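Local coordinates for aerolysin-like protein (Bombina maxima, PDB 6LH8), which belongs to the aerolysin-like family of pore-forming toxins and, in the toad, probably forms or regulates membrane pores that act on endolysosomes, at residues V5-D10 and I66-K71; T49-L54 and T138-S143. One frame throughout, in Å; residues are numbered along the deposited sequence.

Contact 1. Residues V5-D10 and I66-K71; sequences VTVLWD and IQLEPK
W9 lies flat against the aliphatic chain of K71 just beyond the place where two strands of this aerolysin-like, all-beta fold pass: the long strand 4-28 and the short strand 65-68, which belongs to a separate two-stranded antiparallel sheet. The strand segments 5-7 and 66-68 pass at 7.2 Å and 43° and meet through side chains. K71 CG makes a CH-pi contact, 3.4 Å from the centroid of the W9 six-membered ring and almost exactly on its normal, and the two side chains run past each other in opposite directions. V7 CG1 covers the other face of the indole, so the ring is sandwiched between aliphatic groups. K71 NZ carries on to a salt bridge with E12 and gives a weak bond to a water that donates to W9 O. Within the strand pieces, Q67 O points at V5 CB (3.4 Å), with CG1 and CG2 close beside it. V5 CG2 touches I66 CG2 at 3.8 Å, the two side chains crossing near a right angle, and CG1 leans on L68 CB. V7 CG2, anti to its own carbonyl carbon, meets L68 CD2 at 4.0 Å. The polar edge of the indole is served by a water in the ring plane, which accepts from W9 NE1 at 2.9 Å and donates to E69 O at 2.9 Å.

Contact 2. Residues T49-L54 and T138-S143; sequences THNITL and TYICQS
T49-T53 and T138-S143 run antiparallel, their axes 4.7 Å apart and their directions at 161°, as neighbouring strands of the five-stranded sheet. T49-Q142, N51-I140 and T53-T138 are hydrogen-bonded pairs; H50-C141 and I52-Y139 are the non-hydrogen-bonded pairs between them. On the face carrying H50, I52, Y139 and C141, the H50 and Y139 side chains lie side by side and point the same way. Their rings meet rim to rim, planes at 22°, and a short hydrogen bond joins H50 ND1 to Y139 OH at 2.6 Å. I52 CD1 packs on Y139 CB at 4.1 Å. The other face is more polar. N51 turns its amide so that ND2 donates to both I140 O (3.2 Å) and Q142 OE1 (3.1 Å), standing well above the plane of each carbonyl, while N51 OD1 is bonded to S90. The N51 and Q142 amide planes are steeply turned against each other. T53 OG1, placed between its backbone N and carbonyl carbon (chi1 58°), reaches T138 O at 3.0 Å. I140 O and T138 O therefore each take a side-chain donor besides the backbone N-H, tying side chains into the strand ladder. On the neighbouring strand 90-100, E93 takes H50 NE2, so the imidazole is held at both nitrogens, by Y139 OH and E93, which fixes the rotation of the ring.

How the contacts relate
Contact 2 is a ladder within the five-stranded sheet, whereas contact 1 brings one of that sheet's outermost strands, 4-28, against the short strand of a second sheet. Side-chain packing and water carry contact 1, which is partly buried, with its exposed side at Q67, E69 and K71; direct backbone bonds carry contact 2, with H50, I52, Y139 and C141 buried and the opposite face partly exposed. They meet on the H50-Y139 face: P70 CB packs on H50 CE1 and Y139 OH, both at 3.4 Å, W9 CH2 lies 3.7 Å from Y139 CE2, and L68 CD1 reaches Y139 CE1. Y139 thus takes the packing of L68, P70 and W9, and contact centres about 10 Å apart share this pair.

Contact 1. Residues V5-D10 and I66-K71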
ATOM      1  N   VAL A   5       1.298 -21.185  -9.978  1.00 22.94           N
ATOM      2  CA  VAL A   5       1.431 -20.348  -8.785  1.00 24.38           C
ATOM      3  C   VAL A   5       0.201 -20.514  -7.901  1.00 24.40           C
ATOM      4  O   VAL A   5      -0.930 -20.444  -8.391  1.00 28.77           O
ATOM      5  CB  VAL A   5       1.614 -18.863  -9.153  1.00 22.79           C
ATOM      6  CG1 VAL A   5       1.738 -18.025  -7.889  1.00 25.00           C
ATOM      7  CG2 VAL A   5       2.820 -18.669 -10.043  1.00 24.87           C
ATOM      8  N   THR A   6       0.419 -20.721  -6.599  1.00 24.52           N
ATOM      9  CA  THR A   6      -0.668 -20.712  -5.617  1.00 22.21           C
ATOM     10  C   THR A   6      -0.184 -19.995  -4.366  1.00 24.14           C
ATOM     11  O   THR A   6       0.777 -20.445  -3.739  1.00 22.94           O
ATOM     12  CB  THR A   6      -1.107 -22.133  -5.256  1.00 26.89           C
ATOM     13  OG1 THR A   6      -1.640 -22.787  -6.415  1.00 27.18           O
ATOM     14  CG2 THR A   6      -2.163 -22.100  -4.149  1.00 29.79           C
ATOM     15  N   VAL A   7      -0.832 -18.891  -3.998  1.00 21.94           N
ATOM     16  CA  VAL A   7      -0.457 -18.167  -2.784  1.00 24.07           C
ATOM     17  C   VAL A   7      -1.210 -18.781  -1.613  1.00 23.40           C
ATOM     18  O   VAL A   7      -2.422 -19.017  -1.705  1.00 24.07           O
ATOM     19  CB  VAL A   7      -0.759 -16.663  -2.907  1.00 22.27           C
ATOM     20  CG1 VAL A   7      -0.324 -15.940  -1.630  1.00 21.80           C
ATOM     21  CG2 VAL A   7      -0.050 -16.072  -4.105  1.00 25.57           C
ATOM     22  N   LEU A   8      -0.491 -19.056  -0.513  1.00 19.63           N
ATOM     23  CA  LEU A   8      -1.094 -19.634   0.695  1.00 19.84           C
ATOM     24  C   LEU A   8      -1.529 -18.500   1.622  1.00 23.05           C
ATOM     25  O   LEU A   8      -0.905 -18.199   2.643  1.00 22.10           O
ATOM     26  CB  LEU A   8      -0.131 -20.589   1.384  1.00 21.63           C
ATOM     27  CG  LEU A   8       0.586 -21.629   0.501  1.00 24.13           C
ATOM     28  CD1 LEU A   8       1.396 -22.599   1.336  1.00 27.50           C
ATOM     29  CD2 LEU A   8      -0.408 -22.383  -0.393  1.00 26.80           C
ATOM     30  N   TRP A   9      -2.659 -17.887   1.260  1.00 20.88           N
ATOM     31  CA  TRP A   9      -3.143 -16.726   1.994  1.00 23.33           C
ATOM     32  C   TRP A   9      -3.495 -17.072   3.434  1.00 23.19           C
ATOM     33  O   TRP A   9      -3.404 -16.206   4.318  1.00 21.58           O
ATOM     34  CB  TRP A   9      -4.357 -16.135   1.284  1.00 25.62           C
ATOM     35  CG  TRP A   9      -4.081 -15.545  -0.066  1.00 26.49           C
ATOM     36  CD1 TRP A   9      -4.620 -15.942  -1.260  1.00 27.04           C
ATOM     37  CD2 TRP A   9      -3.222 -14.433  -0.362  1.00 22.76           C
ATOM     38  NE1 TRP A   9      -4.136 -15.149  -2.282  1.00 28.15           N
ATOM     39  CE2 TRP A   9      -3.282 -14.215  -1.756  1.00 23.95           C
ATOM     40  CE3 TRP A   9      -2.399 -13.610   0.413  1.00 22.63           C
ATOM     41  CZ2 TRP A   9      -2.556 -13.204  -2.389  1.00 24.99           C
ATOM     42  CZ3 TRP A   9      -1.682 -12.598  -0.220  1.00 26.36           C
ATOM     43  CH2 TRP A   9      -1.768 -12.407  -1.606  1.00 25.45           C
ATOM     44  N   ASP A  10      -3.889 -18.327   3.706  1.00 23.65           N
ATOM     45  CA  ASP A  10      -4.199 -18.655   5.094  1.00 28.65           C
ATOM     46  C   ASP A  10      -2.956 -18.695   5.970  1.00 23.48           C
ATOM     47  O   ASP A  10      -3.088 -18.757   7.199  1.00 22.68           O
ATOM     48  CB  ASP A  10      -4.958 -19.987   5.200  1.00 31.29           C
ATOM     49  CG  ASP A  10      -4.130 -21.187   4.793  1.00 35.98           C
ATOM     50  OD1 ASP A  10      -3.327 -21.081   3.841  1.00 36.40           O
ATOM     51  OD2 ASP A  10      -4.307 -22.259   5.407  1.00 45.01           O
ATOM     52  N   ILE A  66       6.337 -15.467 -12.941  1.00 23.78           N
ATOM     53  CA  ILE A  66       5.537 -15.814 -11.770  1.00 20.88           C
ATOM     54  C   ILE A  66       4.393 -14.815 -11.711  1.00 23.82           C
ATOM     55  O   ILE A  66       4.591 -13.653 -11.330  1.00 23.90           O
ATOM     56  CB  ILE A  66       6.356 -15.785 -10.474  1.00 22.19           C
ATOM     57  CG1 ILE A  66       7.533 -16.761 -10.559  1.00 23.00           C
ATOM     58  CG2 ILE A  66       5.471 -16.073  -9.268  1.00 24.77           C
ATOM     59  CD1 ILE A  66       8.686 -16.415  -9.618  1.00 26.00           C
ATOM     60  N   GLN A  67       3.199 -15.259 -12.096  1.00 24.44           N
ATOM     61  CA  GLN A  67       1.998 -14.434 -12.083  1.00 26.85           C
ATOM     62  C   GLN A  67       1.197 -14.697 -10.818  1.00 27.24           C
ATOM     63  O   GLN A  67       0.862 -15.848 -10.525  1.00 27.32           O
ATOM     64  CB  GLN A  67       1.116 -14.721 -13.302  1.00 27.84           C
ATOM     65  CG  GLN A  67       1.619 -14.133 -14.586  1.00 34.92           C
ATOM     66  CD  GLN A  67       0.556 -14.120 -15.670  1.00 40.22           C
ATOM     67  OE1 GLN A  67       0.800 -13.663 -16.786  1.00 48.54           O
ATOM     68  NE2 GLN A  67      -0.629 -14.621 -15.344  1.00 40.66           N
ATOM     69  N   LEU A  68       0.850 -13.638 -10.091  1.00 24.50           N
ATOM     70  CA  LEU A  68      -0.047 -13.816  -8.961  1.00 28.89           C
ATOM     71  C   LEU A  68      -1.002 -12.641  -8.863  1.00 30.14           C
ATOM     72  O   LEU A  68      -0.776 -11.571  -9.434  1.00 25.73           O
ATOM     73  CB  LEU A  68       0.700 -14.023  -7.635  1.00 32.33           C
ATOM     74  CG  LEU A  68       1.647 -13.002  -7.014  1.00 30.27           C
ATOM     75  CD1 LEU A  68       0.892 -11.894  -6.285  1.00 28.74           C
ATOM     76  CD2 LEU A  68       2.553 -13.739  -6.029  1.00 25.23           C
ATOM     77  N   GLU A  69      -2.089 -12.877  -8.132  1.00 26.23           N
ATOM     78  CA  GLU A  69      -3.146 -11.897  -7.920  1.00 30.76           C
ATOM     79  C   GLU A  69      -3.177 -11.498  -6.452  1.00 28.45           C
ATOM     80  O   GLU A  69      -3.656 -12.271  -5.607  1.00 30.41           O
ATOM     81  CB  GLU A  69      -4.493 -12.476  -8.352  1.00 34.59           C
ATOM     82  CG  GLU A  69      -4.500 -12.891  -9.807  1.00 37.61           C
ATOM     83  CD  GLU A  69      -5.838 -13.423 -10.241  1.00 44.02           C
ATOM     84  OE1 GLU A  69      -6.832 -12.677 -10.124  1.00 48.50           O
ATOM     85  OE2 GLU A  69      -5.891 -14.589 -10.686  1.00 46.89           O
ATOM     86  N   PRO A  70      -2.661 -10.326  -6.098  1.00 23.88           N
ATOM     87  CA  PRO A  70      -2.637  -9.915  -4.692  1.00 24.54           C
ATOM     88  C   PRO A  70      -4.038  -9.704  -4.145  1.00 26.82           C
ATOM     89  O   PRO A  70      -5.015  -9.585  -4.889  1.00 28.54           O
ATOM     90  CB  PRO A  70      -1.866  -8.591  -4.720  1.00 24.55           C
ATOM     91  CG  PRO A  70      -1.138  -8.587  -6.019  1.00 27.25           C
ATOM     92  CD  PRO A  70      -1.995  -9.350  -6.975  1.00 26.38           C
ATOM     93  N   LYS A  71      -4.118  -9.660  -2.810  1.00 28.79           N
ATOM     94  CA  LYS A  71      -5.361  -9.295  -2.132  1.00 31.22           C
ATOM     95  C   LYS A  71      -5.601  -7.789  -2.158  1.00 35.75           C
ATOM     96  O   LYS A  71      -6.739  -7.345  -2.356  1.00 36.31           O
ATOM     97  CB  LYS A  71      -5.350  -9.779  -0.676  1.00 32.51           C
ATOM     98  CG  LYS A  71      -5.130 -11.273  -0.484  1.00 35.84           C
ATOM     99  CD  LYS A  71      -5.660 -11.762   0.872  1.00 38.55           C
ATOM    100  CE  LYS A  71      -5.141 -10.923   2.033  1.00 40.01           C
ATOM    101  NZ  LYS A  71      -5.250 -11.644   3.342  1.00 41.60           N
TER
HETATM  102  O   HOH W   1      -4.549 -14.962  -5.165  1.00 33.75           O
HETATM  103  O   HOH W   2      -5.446 -14.198   4.723  1.00 38.12           O

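Contact 2. Residues T49-L54 and T138-S143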
ATOM      1  N   THR A  49       3.073  -1.765  -2.668  1.00 20.87           N
ATOM      2  CA  THR A  49       4.231  -2.373  -3.306  1.00 20.56           C
ATOM      3  C   THR A  49       4.161  -3.883  -3.138  1.00 21.91           C
ATOM      4  O   THR A  49       3.981  -4.375  -2.020  1.00 21.85           O
ATOM      5  CB  THR A  49       5.530  -1.815  -2.739  1.00 24.46           C
ATOM      6  OG1 THR A  49       5.615  -0.415  -3.060  1.00 28.02           O
ATOM      7  CG2 THR A  49       6.728  -2.526  -3.361  1.00 24.78           C
ATOM      8  N   HIS A  50       4.303  -4.605  -4.248  1.00 19.57           N
ATOM      9  CA  HIS A  50       4.245  -6.064  -4.267  1.00 19.01           C
ATOM     10  C   HIS A  50       5.621  -6.630  -4.579  1.00 24.59           C
ATOM     11  O   HIS A  50       6.236  -6.248  -5.574  1.00 21.05           O
ATOM     12  CB  HIS A  50       3.242  -6.544  -5.312  1.00 22.60           C
ATOM     13  CG  HIS A  50       1.877  -5.946  -5.155  1.00 24.20           C
ATOM     14  ND1 HIS A  50       0.941  -6.440  -4.275  1.00 22.71           N
ATOM     15  CD2 HIS A  50       1.298  -4.887  -5.772  1.00 26.35           C
ATOM     16  CE1 HIS A  50      -0.161  -5.712  -4.358  1.00 23.96           C
ATOM     17  NE2 HIS A  50       0.028  -4.772  -5.266  1.00 23.97           N
ATOM     18  N   ASN A  51       6.080  -7.579  -3.765  1.00 20.77           N
ATOM     19  CA  ASN A  51       7.407  -8.152  -3.936  1.00 20.24           C
ATOM     20  C   ASN A  51       7.339  -9.667  -3.903  1.00 19.15           C
ATOM     21  O   ASN A  51       6.493 -10.247  -3.224  1.00 20.96           O
ATOM     22  CB  ASN A  51       8.352  -7.673  -2.836  1.00 23.03           C
ATOM     23  CG  ASN A  51       8.249  -6.187  -2.611  1.00 29.91           C
ATOM     24  OD1 ASN A  51       9.019  -5.432  -3.186  1.00 29.94           O
ATOM     25  ND2 ASN A  51       7.264  -5.753  -1.791  1.00 26.03           N
ATOM     26  N   ILE A  52       8.253 -10.310  -4.629  1.00 20.28           N
ATOM     27  CA  ILE A  52       8.427 -11.754  -4.553  1.00 20.79           C
ATOM     28  C   ILE A  52       9.884 -12.023  -4.206  1.00 21.73           C
ATOM     29  O   ILE A  52      10.783 -11.343  -4.708  1.00 20.13           O
ATOM     30  CB  ILE A  52       7.989 -12.477  -5.850  1.00 22.67           C
ATOM     31  CG1 ILE A  52       7.767 -13.964  -5.586  1.00 22.47           C
ATOM     32  CG2 ILE A  52       8.960 -12.261  -7.014  1.00 17.75           C
ATOM     33  CD1 ILE A  52       6.454 -14.250  -4.844  1.00 23.90           C
ATOM     34  N   THR A  53      10.106 -12.931  -3.258  1.00 19.15           N
ATOM     35  CA  THR A  53      11.445 -13.262  -2.778  1.00 18.07           C
ATOM     36  C   THR A  53      11.611 -14.772  -2.855  1.00 21.84           C
ATOM     37  O   THR A  53      10.656 -15.510  -2.617  1.00 18.93           O
ATOM     38  CB  THR A  53      11.690 -12.775  -1.336  1.00 20.51           C
ATOM     39  OG1 THR A  53      10.728 -13.342  -0.437  1.00 19.80           O
ATOM     40  CG2 THR A  53      11.598 -11.248  -1.247  1.00 23.95           C
ATOM     41  N   LEU A  54      12.810 -15.228  -3.229  1.00 17.19           N
ATOM     42  CA  LEU A  54      13.063 -16.658  -3.328  1.00 19.13           C
ATOM     43  C   LEU A  54      14.242 -17.043  -2.457  1.00 17.18           C
ATOM     44  O   LEU A  54      15.103 -16.199  -2.175  1.00 18.69           O
ATOM     45  CB  LEU A  54      13.355 -17.082  -4.775  1.00 18.54           C
ATOM     46  CG  LEU A  54      12.142 -17.373  -5.652  1.00 17.56           C
ATOM     47  CD1 LEU A  54      11.498 -16.054  -6.106  1.00 21.59           C
ATOM     48  CD2 LEU A  54      12.482 -18.269  -6.861  1.00 17.87           C
ATOM     49  N   THR A 138       8.266 -16.347  -1.171  1.00 16.10           N
ATOM     50  CA  THR A 138       7.563 -15.510  -0.203  1.00 17.35           C
ATOM     51  C   THR A 138       7.133 -14.213  -0.871  1.00 17.80           C
ATOM     52  O   THR A 138       7.957 -13.502  -1.456  1.00 19.25           O
ATOM     53  CB  THR A 138       8.433 -15.195   1.018  1.00 15.53           C
ATOM     54  OG1 THR A 138       8.795 -16.416   1.669  1.00 18.45           O
ATOM     55  CG2 THR A 138       7.647 -14.332   2.006  1.00 18.43           C
ATOM     56  N   TYR A 139       5.843 -13.915  -0.780  1.00 16.41           N
ATOM     57  CA  TYR A 139       5.252 -12.690  -1.305  1.00 18.07           C
ATOM     58  C   TYR A 139       5.171 -11.675  -0.178  1.00 17.62           C
ATOM     59  O   TYR A 139       4.853 -12.034   0.957  1.00 17.74           O
ATOM     60  CB  TYR A 139       3.851 -12.972  -1.877  1.00 17.42           C
ATOM     61  CG  TYR A 139       2.990 -11.734  -2.035  1.00 18.45           C
ATOM     62  CD1 TYR A 139       3.163 -10.875  -3.126  1.00 18.59           C
ATOM     63  CD2 TYR A 139       2.005 -11.419  -1.096  1.00 18.60           C
ATOM     64  CE1 TYR A 139       2.372  -9.721  -3.265  1.00 18.46           C
ATOM     65  CE2 TYR A 139       1.214 -10.276  -1.231  1.00 21.19           C
ATOM     66  CZ  TYR A 139       1.402  -9.435  -2.317  1.00 21.54           C
ATOM     67  OH  TYR A 139       0.611  -8.303  -2.455  1.00 21.69           O
ATOM     68  N   ILE A 140       5.491 -10.419  -0.483  1.00 18.37           N
ATOM     69  CA  ILE A 140       5.455  -9.332   0.491  1.00 18.16           C
ATOM     70  C   ILE A 140       4.636  -8.191  -0.094  1.00 19.05           C
ATOM     71  O   ILE A 140       4.848  -7.787  -1.247  1.00 21.14           O
ATOM     72  CB  ILE A 140       6.870  -8.832   0.855  1.00 18.73           C
ATOM     73  CG1 ILE A 140       7.754  -9.967   1.392  1.00 19.14           C
ATOM     74  CG2 ILE A 140       6.783  -7.701   1.876  1.00 21.76           C
ATOM     75  CD1 ILE A 140       9.245  -9.626   1.401  1.00 24.90           C
ATOM     76  N   CYS A 141       3.694  -7.680   0.701  1.00 19.21           N
ATOM     77  CA  CYS A 141       2.838  -6.559   0.338  1.00 17.90           C
ATOM     78  C   CYS A 141       3.096  -5.410   1.308  1.00 21.66           C
ATOM     79  O   CYS A 141       2.922  -5.567   2.514  1.00 21.93           O
ATOM     80  CB  CYS A 141       1.357  -6.953   0.399  1.00 19.32           C
ATOM     81  SG  CYS A 141       0.291  -5.613  -0.188  1.00 25.43           S
ATOM     82  N   GLN A 142       3.525  -4.270   0.791  1.00 20.05           N
ATOM     83  CA  GLN A 142       3.679  -3.050   1.590  1.00 20.50           C
ATOM     84  C   GLN A 142       2.581  -2.104   1.139  1.00 22.31           C
ATOM     85  O   GLN A 142       2.686  -1.507   0.066  1.00 23.69           O
ATOM     86  CB  GLN A 142       5.052  -2.427   1.395  1.00 21.76           C
ATOM     87  CG  GLN A 142       6.157  -3.198   2.070  1.00 30.53           C
ATOM     88  CD  GLN A 142       7.328  -3.481   1.163  1.00 37.52           C
ATOM     89  OE1 GLN A 142       7.280  -3.238  -0.048  1.00 35.19           O
ATOM     90  NE2 GLN A 142       8.400  -4.010   1.746  1.00 42.38           N
ATOM     91  N   SER A 143       1.530  -1.972   1.950  1.00 21.22           N
ATOM     92  CA  SER A 143       0.344  -1.229   1.539  1.00 24.17           C
ATOM     93  C   SER A 143       0.128   0.033   2.369  1.00 24.61           C
ATOM     94  O   SER A 143       0.526   0.125   3.536  1.00 23.94           O
ATOM     95  CB  SER A 143      -0.928  -2.098   1.603  1.00 24.86           C
ATOM     96  OG  SER A 143      -1.014  -2.784   2.835  1.00 33.21           O
TER